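Local coordinates for calcium-regulated actin-bundling protein (Dictyostelium discoideum, PDB 4X3N) that bundles actin filaments and binds calcium, and may contribute to the structure and reorganisation of filopodia and pseudopodia during cell movements, at residues Glu192-Lys195 and Arg196-Ala199; Arg281-Glu284 and Glu285-Arg289. All coordinates share one frame; numbering follows the deposited sequence.

Interaction 1. Residues Glu192-Lys195 and Arg196-Ala199; sequences EVNK and RIRA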
ATOM      1  N   GLU A 192     -10.316  13.203 -24.364  1.00 24.45           N
ATOM      2  CA  GLU A 192      -9.371  13.487 -25.425  1.00 25.03           C
ATOM      3  C   GLU A 192      -8.875  14.980 -25.359  1.00 23.92           C
ATOM      4  O   GLU A 192      -7.752  15.261 -25.680  1.00 25.50           O
ATOM      5  CB  GLU A 192     -10.025  13.117 -26.752  1.00 26.54           C
ATOM      6  CG  GLU A 192      -9.295  13.593 -27.991  1.00 31.77           C
ATOM      7  CD  GLU A 192      -7.949  12.954 -28.180  1.00 35.65           C
ATOM      8  OE1 GLU A 192      -7.782  11.849 -27.680  1.00 36.94           O
ATOM      9  OE2 GLU A 192      -7.073  13.587 -28.812  1.00 41.35           O
ATOM     10  N   VAL A 193      -9.689  15.936 -24.930  1.00 22.05           N
ATOM     11  CA  VAL A 193      -9.153  17.247 -24.667  1.00 22.33           C
ATOM     12  C   VAL A 193      -8.062  17.180 -23.599  1.00 22.35           C
ATOM     13  O   VAL A 193      -7.036  17.843 -23.730  1.00 21.83           O
ATOM     14  CB  VAL A 193     -10.222  18.252 -24.240  1.00 21.69           C
ATOM     15  CG1 VAL A 193      -9.604  19.579 -23.862  1.00 24.63           C
ATOM     16  CG2 VAL A 193     -11.293  18.441 -25.301  1.00 24.44           C
ATOM     17  N   ASN A 194      -8.275  16.422 -22.507  1.00 23.24           N
ATOM     18  CA  ASN A 194      -7.226  16.289 -21.522  1.00 24.14           C
ATOM     19  C   ASN A 194      -5.954  15.746 -22.156  1.00 25.97           C
ATOM     20  O   ASN A 194      -4.841  16.250 -21.909  1.00 22.00           O
ATOM     21  CB  ASN A 194      -7.637  15.400 -20.383  1.00 26.06           C
ATOM     22  CG  ASN A 194      -8.696  16.081 -19.529  1.00 26.76           C
ATOM     23  OD1 ASN A 194      -8.711  17.290 -19.431  1.00 26.56           O
ATOM     24  ND2 ASN A 194      -9.586  15.311 -18.963  1.00 29.05           N
ATOM     25  N   LYS A 195      -6.106  14.739 -22.993  1.00 25.21           N
ATOM     26  CA  LYS A 195      -4.914  14.193 -23.589  1.00 25.83           C
ATOM     27  C   LYS A 195      -4.207  15.276 -24.424  1.00 24.79           C
ATOM     28  O   LYS A 195      -3.026  15.351 -24.412  1.00 24.55           O
ATOM     29  CB  LYS A 195      -5.319  12.968 -24.381  1.00 31.87           C
ATOM     30  CG  LYS A 195      -4.180  12.204 -24.996  1.00 42.80           C
ATOM     31  CD  LYS A 195      -4.612  10.832 -25.584  1.00 51.05           C
ATOM     32  CE  LYS A 195      -4.974  10.834 -27.088  1.00 56.61           C
ATOM     33  NZ  LYS A 195      -4.115  11.585 -28.067  1.00 56.60           N
ATOM     34  N   ARG A 196      -4.919  16.081 -25.190  1.00 22.74           N
ATOM     35  CA  ARG A 196      -4.266  17.123 -25.999  1.00 23.33           C
ATOM     36  C   ARG A 196      -3.665  18.256 -25.141  1.00 23.62           C
ATOM     37  O   ARG A 196      -2.648  18.809 -25.474  1.00 22.13           O
ATOM     38  CB  ARG A 196      -5.250  17.685 -26.974  1.00 24.01           C
ATOM     39  CG  ARG A 196      -5.778  16.704 -28.029  1.00 27.42           C
ATOM     40  CD  ARG A 196      -4.600  16.039 -28.773  1.00 30.76           C
ATOM     41  NE  ARG A 196      -5.096  14.925 -29.559  1.00 42.74           N
ATOM     42  CZ  ARG A 196      -4.627  14.501 -30.750  1.00 45.33           C
ATOM     43  NH1 ARG A 196      -3.576  15.066 -31.348  1.00 40.85           N
ATOM     44  NH2 ARG A 196      -5.226  13.470 -31.346  1.00 47.04           N
ATOM     45  N   ILE A 197      -4.295  18.549 -24.009  1.00 21.98           N
ATOM     46  CA  ILE A 197      -3.776  19.506 -23.064  1.00 22.79           C
ATOM     47  C   ILE A 197      -2.465  19.021 -22.512  1.00 23.28           C
ATOM     48  O   ILE A 197      -1.484  19.790 -22.449  1.00 24.90           O
ATOM     49  CB  ILE A 197      -4.755  19.701 -21.886  1.00 23.36           C
ATOM     50  CG1 ILE A 197      -5.934  20.574 -22.302  1.00 27.82           C
ATOM     51  CG2 ILE A 197      -3.989  20.312 -20.728  1.00 24.26           C
ATOM     52  CD1 ILE A 197      -7.117  20.557 -21.329  1.00 29.43           C
ATOM     53  N   ARG A 198      -2.400  17.747 -22.097  1.00 25.78           N
ATOM     54  CA  ARG A 198      -1.091  17.171 -21.624  1.00 22.83           C
ATOM     55  C   ARG A 198      -0.029  17.281 -22.713  1.00 22.60           C
ATOM     56  O   ARG A 198       1.043  17.706 -22.451  1.00 21.56           O
ATOM     57  CB  ARG A 198      -1.230  15.717 -21.165  1.00 24.72           C
ATOM     58  CG  ARG A 198       0.079  14.913 -20.955  1.00 24.97           C
ATOM     59  CD  ARG A 198      -0.157  13.547 -20.290  1.00 24.57           C
ATOM     60  NE  ARG A 198      -1.042  13.686 -19.146  1.00 28.76           N
ATOM     61  CZ  ARG A 198      -1.484  12.686 -18.376  1.00 32.79           C
ATOM     62  NH1 ARG A 198      -1.137  11.435 -18.618  1.00 32.30           N
ATOM     63  NH2 ARG A 198      -2.268  12.951 -17.343  1.00 32.60           N
ATOM     64  N   ALA A 199      -0.328  16.816 -23.915  1.00 24.42           N
ATOM     65  CA  ALA A 199       0.615  16.896 -25.024  1.00 25.63           C
ATOM     66  C   ALA A 199       1.117  18.350 -25.196  1.00 26.62           C
ATOM     67  O   ALA A 199       2.322  18.583 -25.266  1.00 28.90           O
ATOM     68  CB  ALA A 199      -0.061  16.435 -26.311  1.00 27.40           C
TER

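Interaction 2. Residues Arg281-Glu284 and Glu285-Arg289; sequences RDLE and EKKKR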
ATOM      1  N   ARG A 281     -20.228  21.944 -17.646  1.00 26.98           N
ATOM      2  CA  ARG A 281     -19.284  22.640 -16.784  1.00 26.78           C
ATOM      3  C   ARG A 281     -17.817  22.473 -17.145  1.00 25.94           C
ATOM      4  O   ARG A 281     -17.004  23.417 -17.100  1.00 25.57           O
ATOM      5  CB  ARG A 281     -19.480  22.147 -15.346  1.00 27.03           C
ATOM      6  CG  ARG A 281     -18.711  22.934 -14.320  1.00 26.23           C
ATOM      7  CD  ARG A 281     -19.241  24.362 -14.249  1.00 29.67           C
ATOM      8  NE  ARG A 281     -18.521  25.114 -13.239  1.00 28.08           N
ATOM      9  CZ  ARG A 281     -17.286  25.608 -13.389  1.00 33.29           C
ATOM     10  NH1 ARG A 281     -16.620  25.441 -14.522  1.00 34.32           N
ATOM     11  NH2 ARG A 281     -16.699  26.272 -12.372  1.00 30.11           N
ATOM     12  N   ASP A 282     -17.467  21.245 -17.468  1.00 28.55           N
ATOM     13  CA  ASP A 282     -16.075  20.890 -17.712  1.00 26.17           C
ATOM     14  C   ASP A 282     -15.607  21.477 -19.049  1.00 26.49           C
ATOM     15  O   ASP A 282     -14.538  22.093 -19.152  1.00 25.36           O
ATOM     16  CB  ASP A 282     -16.012  19.386 -17.681  1.00 25.92           C
ATOM     17  CG  ASP A 282     -14.621  18.877 -17.584  1.00 33.32           C
ATOM     18  OD1 ASP A 282     -13.948  19.297 -16.627  1.00 37.59           O
ATOM     19  OD2 ASP A 282     -14.230  18.034 -18.416  1.00 33.12           O
ATOM     20  N   LEU A 283     -16.454  21.333 -20.064  1.00 25.48           N
ATOM     21  CA  LEU A 283     -16.252  22.006 -21.352  1.00 25.66           C
ATOM     22  C   LEU A 283     -16.063  23.472 -21.164  1.00 27.99           C
ATOM     23  O   LEU A 283     -15.143  24.046 -21.706  1.00 28.70           O
ATOM     24  CB  LEU A 283     -17.442  21.825 -22.250  1.00 26.20           C
ATOM     25  CG  LEU A 283     -17.377  22.470 -23.629  1.00 26.51           C
ATOM     26  CD1 LEU A 283     -16.325  21.766 -24.514  1.00 29.35           C
ATOM     27  CD2 LEU A 283     -18.787  22.417 -24.255  1.00 30.14           C
ATOM     28  N   GLU A 284     -16.948  24.081 -20.388  1.00 30.34           N
ATOM     29  CA  GLU A 284     -16.829  25.516 -20.095  1.00 31.43           C
ATOM     30  C   GLU A 284     -15.435  25.870 -19.536  1.00 26.60           C
ATOM     31  O   GLU A 284     -14.766  26.774 -20.035  1.00 27.66           O
ATOM     32  CB  GLU A 284     -17.975  25.871 -19.122  1.00 38.15           C
ATOM     33  CG  GLU A 284     -17.978  27.265 -18.512  1.00 40.07           C
ATOM     34  CD  GLU A 284     -19.003  27.407 -17.339  1.00 43.01           C
ATOM     35  OE1 GLU A 284     -18.771  28.240 -16.447  1.00 45.37           O
ATOM     36  OE2 GLU A 284     -20.038  26.697 -17.279  1.00 43.17           O
ATOM     37  N   GLU A 285     -15.004  25.146 -18.506  1.00 27.47           N
ATOM     38  CA  GLU A 285     -13.689  25.323 -17.872  1.00 31.66           C
ATOM     39  C   GLU A 285     -12.572  25.177 -18.904  1.00 29.77           C
ATOM     40  O   GLU A 285     -11.683  26.030 -19.061  1.00 26.89           O
ATOM     41  CB  GLU A 285     -13.509  24.263 -16.761  1.00 35.74           C
ATOM     42  CG  GLU A 285     -12.390  24.530 -15.755  1.00 41.93           C
ATOM     43  CD  GLU A 285     -12.620  25.798 -14.985  1.00 46.55           C
ATOM     44  OE1 GLU A 285     -13.795  26.199 -14.889  1.00 51.58           O
ATOM     45  OE2 GLU A 285     -11.638  26.406 -14.503  1.00 47.58           O
ATOM     46  N   LYS A 286     -12.666  24.117 -19.677  1.00 29.23           N
ATOM     47  CA  LYS A 286     -11.653  23.890 -20.679  1.00 27.71           C
ATOM     48  C   LYS A 286     -11.568  25.030 -21.649  1.00 28.77           C
ATOM     49  O   LYS A 286     -10.445  25.438 -21.997  1.00 28.68           O
ATOM     50  CB  LYS A 286     -11.872  22.536 -21.375  1.00 26.60           C
ATOM     51  CG  LYS A 286     -11.401  21.350 -20.520  1.00 26.57           C
ATOM     52  CD  LYS A 286     -12.218  20.109 -20.791  1.00 26.02           C
ATOM     53  CE  LYS A 286     -11.405  18.821 -20.509  1.00 28.02           C
ATOM     54  NZ  LYS A 286     -11.099  18.541 -19.075  1.00 27.62           N
ATOM     55  N   LYS A 287     -12.714  25.526 -22.133  1.00 32.14           N
ATOM     56  CA  LYS A 287     -12.702  26.557 -23.223  1.00 35.18           C
ATOM     57  C   LYS A 287     -12.122  27.831 -22.705  1.00 35.71           C
ATOM     58  O   LYS A 287     -11.337  28.506 -23.359  1.00 36.87           O
ATOM     59  CB  LYS A 287     -14.111  26.831 -23.759  1.00 34.21           C
ATOM     60  CG  LYS A 287     -14.566  25.761 -24.700  1.00 36.23           C
ATOM     61  CD  LYS A 287     -16.039  25.865 -25.071  1.00 38.68           C
ATOM     62  CE  LYS A 287     -16.324  27.000 -26.042  1.00 40.42           C
ATOM     63  NZ  LYS A 287     -17.809  27.072 -26.267  1.00 42.50           N
ATOM     64  N   LYS A 288     -12.508  28.143 -21.486  1.00 39.64           N
ATOM     65  CA  LYS A 288     -12.012  29.331 -20.800  1.00 35.96           C
ATOM     66  C   LYS A 288     -10.482  29.307 -20.791  1.00 38.12           C
ATOM     67  O   LYS A 288      -9.850  30.300 -21.145  1.00 37.69           O
ATOM     68  CB  LYS A 288     -12.684  29.364 -19.436  1.00 37.71           C
ATOM     69  CG  LYS A 288     -12.044  29.984 -18.214  1.00 43.34           C
ATOM     70  CD  LYS A 288     -13.216  30.342 -17.283  1.00 49.04           C
ATOM     71  CE  LYS A 288     -12.989  29.974 -15.831  1.00 52.05           C
ATOM     72  NZ  LYS A 288     -12.310  31.114 -15.157  1.00 52.22           N
ATOM     73  N   ARG A 289      -9.897  28.153 -20.492  1.00 38.05           N
ATOM     74  CA  ARG A 289      -8.459  28.042 -20.224  1.00 36.92           C
ATOM     75  C   ARG A 289      -7.642  27.812 -21.505  1.00 34.06           C
ATOM     76  O   ARG A 289      -6.563  28.312 -21.631  1.00 29.02           O
ATOM     77  CB  ARG A 289      -8.270  26.970 -19.130  1.00 44.21           C
ATOM     78  CG  ARG A 289      -6.859  26.467 -18.865  1.00 53.69           C
ATOM     79  CD  ARG A 289      -6.202  27.131 -17.665  1.00 63.53           C
ATOM     80  NE  ARG A 289      -4.839  26.616 -17.414  1.00 73.64           N
ATOM     81  CZ  ARG A 289      -3.729  26.929 -18.107  1.00 79.86           C
ATOM     82  NH1 ARG A 289      -3.770  27.781 -19.137  1.00 80.58           N
ATOM     83  NH2 ARG A 289      -2.548  26.386 -17.759  1.00 76.39           N
TER

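Interaction 1. Residues Glu192-Lys195 and Arg196-Ala199
Glu192 OE2 is gripped chiefly by Arg196, one helical turn further on, whose NE donates to it over 2.5 Å along an almost straight N-H line (171°). The carboxylate oxygen sits at the guanidinium edge and in its plane, so NH2 of Arg196 can add a second, weak bond to OE2 at 3.1 Å. The two planes stand steeply to each other, 71° apart, so the carboxylate meets the guanidinium through OE2 and not as a flat, two-oxygen pair. Bending of the Arg196 chain at chi2 (-54°) swings NE back toward the preceding turn. Lys195 NZ stands over one guanidinium face and adds a long salt bridge to Glu192 OE2 (3.6 Å), so that two cations share one carboxylate. Here the classic i to i+4 ion pair, acid first and base second, runs along the surface of helix 181-211, where Arg196 N also bonds to Glu192 O in the regular alpha-helical pattern. The same spacing recurs on another side of this helix in apolar form: Val193 CG1 meets Ile197 CD1 at 3.7 Å, and these two side chains also touch Leu241 and Leu237, respectively, of helix 232-255.

Interaction 2. Residues Arg281-Glu284 and Glu285-Arg289
Glu285 and Arg281 run side by side from successive turns of one helix and join at their ends, where Arg281 NH1 donates to Glu285 OE1 over 2.9 Å with a nearly straight N-H line (169°). The two ends use each other differently. OE1 lies practically in the guanidinium plane, at its edge, whereas NH1 approaches the oxygen from the anti side and 20° out of the carboxylate plane. Both chains leave with CG anti to the backbone N and then bend at chi2, and the matching bends carry the guanidinium and the carboxylate in the same direction. Arg281 is held from a second direction, since its NE forms a salt bridge with Glu62.

Lys286 repeats the i to i+4 spacing with Asp282, in a looser form. Its aliphatic part lies against the backbone, CD coming within 3.5 Å of Asp282 O, and a bend at chi4 (70°) turns NZ toward Asp282 OD2, a salt bridge whose hydrogen bond, at 3.2 Å, is weak. Lys286 NZ is also bound by Asn194 OD1. With Tyr65 OH on OD1 and Lys286 on OD2, the buried charge of Asp282 is probably compensated.

Glu284 takes part mainly through its backbone: its O accepts the amide N of Lys288 at 3.0 Å, and Lys288 CB rests 3.4 Å from the same oxygen. Beside it, Leu283 CG packs on Lys287 CD at 3.9 Å, while Lys287 NZ pairs with Glu245.

Helix 273-290 lies among three others: Arg281 and Glu285 touch Tyr65 of helix 61-79, Asp282 and Lys286 lean on Leu190 of helix 181-211, and Leu283 meets Ala244 of helix 232-255.

How the interactions relate
Both interactions show the i to i+4 ion pair. Interaction 1 has acid before base, in Glu192 and Arg196; interaction 2 has both orders, base before acid in Arg281 and Glu285 and, as in interaction 1, acid before base in Asp282 and Lys286. Their centres lie about 13 Å apart, on helices 181-211 and 273-290, and the two contacts touch directly. Asn194 OD1 and Lys286 NZ are 2.7 Å apart, a probable hydrogen bond, and Val193 CG1 packs on Lys286 CE at 3.9 Å. Helix 232-255 meets both, with Leu241 touching Val193 as well as Lys286. The calcium ligands, Asp144, Asn146, Asp148, Arg150 and Glu155, belong to neither contact.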